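Local coordinates for putative methyl-accepting chemotaxis signal transduction protein (Campylobacter jejuni subsp. jejuni serotype O:2, PDB 4XMR) that probably senses amino acids, among them isoleucine, for chemotaxis through a tandem PAS-type sensory domain, at residues B[173-178]-B[189-194]. Numbering follows the deposited sequence.
Sequences TPGNTF and ATNKEL
Residues 173-175 form a loop that leads through a turn at Asn176 into the strand that starts at Thr177. Gly175 has a positive phi (80/157), and Asn176 is the centre of an inverse gamma turn (-83/73), with a weak bond from Thr177 N to Gly175 O (2.9 Å). The partner strand ends at Ala189. Phe178 and Ala189 form an antiparallel non-hydrogen-bonded pair, CA to CA 4.1 Å. The chain then turns away: Thr190 is helical in phi/psi (-66/-46), and residues 192-194 begin a 3-10 segment. Thr190 N donates to Thr177 O (3.0 Å, 165°). Thr190 takes the m rotamer, which brings its OG1 to the same oxygen, Thr177 O (3.1 Å), as a second donor. Asn191 OD1 accepts from Glu193 N (3.1 Å), an Asx turn, and Leu194 N bonds to Asn191 O (2.9 Å).

This is the open end of a beta hairpin at the edge of the five-stranded antiparallel sheet, in the PAS-like domain that does not hold the isoleucine. On its other side, strand 177-180 pairs with strand 236-243, where Asn176 ND2 reaches Thr241 O. Thr177 OG1 bonds to Thr25 of the long helix 9-48.

Two waters fill the widening gap. Water 1 donates to Asn176 OD1 (2.7 Å) and Thr177 O (2.9 Å) and accepts from Asn191 N (2.9 Å). Water 2 joins Asn176 OD1 (2.8 Å) to Asn191 ND2 (2.9 Å). Phe178 (chi1 p) and Ala189 share one sheet face, CB to CB 3.8 Å. Leu194 CD1 lies over the Phe178 ring in a CH-pi contact, 4.1 Å from its centroid.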
# COMPACT_ATOMS: atom_id res chain seq x y z
N THR B 173 -11.90 -2.25 1.50
CA THR B 173 -11.73 -3.18 2.61
C THR B 173 -13.03 -3.94 2.91
O THR B 173 -14.12 -3.40 2.74
CB THR B 173 -11.29 -2.47 3.91
OG1 THR B 173 -12.33 -1.58 4.35
CG2 THR B 173 -9.97 -1.72 3.71
N PRO B 174 -12.91 -5.18 3.38
CA PRO B 174 -14.11 -5.89 3.85
C PRO B 174 -14.75 -5.23 5.06
O PRO B 174 -14.13 -4.40 5.75
CB PRO B 174 -13.57 -7.27 4.24
CG PRO B 174 -12.10 -7.01 4.54
CD PRO B 174 -11.68 -5.97 3.57
N GLY B 175 -15.99 -5.59 5.33
CA GLY B 175 -16.69 -5.07 6.49
C GLY B 175 -17.26 -3.69 6.28
O GLY B 175 -16.78 -2.91 5.43
N ASN B 176 -18.28 -3.37 7.07
CA ASN B 176 -18.88 -2.05 7.04
C ASN B 176 -18.05 -1.10 7.89
O ASN B 176 -18.46 -0.73 9.01
CB ASN B 176 -20.31 -2.12 7.53
CG ASN B 176 -21.02 -0.79 7.41
OD1 ASN B 176 -20.91 -0.11 6.38
ND2 ASN B 176 -21.75 -0.41 8.45
N THR B 177 -16.88 -0.75 7.37
CA THR B 177 -15.94 0.08 8.11
C THR B 177 -15.93 1.50 7.56
O THR B 177 -16.22 1.73 6.38
CB THR B 177 -14.52 -0.50 8.08
OG1 THR B 177 -14.10 -0.61 6.71
CG2 THR B 177 -14.48 -1.89 8.73
N PHE B 178 -15.59 2.44 8.43
CA PHE B 178 -15.58 3.85 8.06
C PHE B 178 -14.67 4.64 8.98
O PHE B 178 -14.26 4.14 10.02
CB PHE B 178 -17.01 4.44 7.97
CG PHE B 178 -17.89 4.15 9.17
CD1 PHE B 178 -18.57 2.94 9.26
CD2 PHE B 178 -18.09 5.11 10.15
CE1 PHE B 178 -19.40 2.67 10.35
CE2 PHE B 178 -18.93 4.85 11.24
CZ PHE B 178 -19.58 3.63 11.33
N ALA B 189 -15.61 5.78 3.89
CA ALA B 189 -16.54 4.70 4.19
C ALA B 189 -16.56 3.62 3.11
O ALA B 189 -16.43 3.93 1.92
CB ALA B 189 -17.95 5.25 4.42
N THR B 190 -16.73 2.37 3.52
CA THR B 190 -16.91 1.26 2.59
C THR B 190 -18.23 1.41 1.84
O THR B 190 -18.30 1.23 0.61
CB THR B 190 -16.92 -0.06 3.34
OG1 THR B 190 -15.67 -0.20 4.02
CG2 THR B 190 -17.12 -1.23 2.39
N ASN B 191 -19.27 1.73 2.58
CA ASN B 191 -20.55 2.07 1.99
C ASN B 191 -20.54 3.57 1.75
O ASN B 191 -20.70 4.35 2.68
CB ASN B 191 -21.68 1.67 2.95
CG ASN B 191 -23.06 2.11 2.47
OD1 ASN B 191 -23.22 2.63 1.37
ND2 ASN B 191 -24.06 1.88 3.31
N LYS B 192 -20.34 3.97 0.50
CA LYS B 192 -20.16 5.39 0.18
C LYS B 192 -21.39 6.24 0.49
O LYS B 192 -21.30 7.46 0.50
CB LYS B 192 -19.65 5.59 -1.26
CG LYS B 192 -18.18 5.18 -1.41
CD LYS B 192 -17.62 5.44 -2.81
CE LYS B 192 -16.21 4.85 -2.94
NZ LYS B 192 -15.57 5.07 -4.27
N GLU B 193 -22.52 5.59 0.75
CA GLU B 193 -23.71 6.32 1.21
C GLU B 193 -23.51 6.98 2.58
O GLU B 193 -24.13 7.99 2.89
CB GLU B 193 -24.93 5.40 1.24
CG GLU B 193 -25.47 5.03 -0.13
CD GLU B 193 -26.95 4.67 -0.11
OE1 GLU B 193 -27.46 4.28 0.97
OE2 GLU B 193 -27.60 4.78 -1.16
N LEU B 194 -22.64 6.40 3.41
CA LEU B 194 -22.35 6.96 4.73
C LEU B 194 -21.69 8.33 4.64
O LEU B 194 -21.62 9.04 5.63
CB LEU B 194 -21.47 6.01 5.55
CG LEU B 194 -22.12 4.70 5.98
CD1 LEU B 194 -21.20 3.98 6.97
CD2 LEU B 194 -23.50 4.92 6.59
O HOH W 1 -19.02 1.60 5.47
O HOH W 2 -23.56 0.35 5.75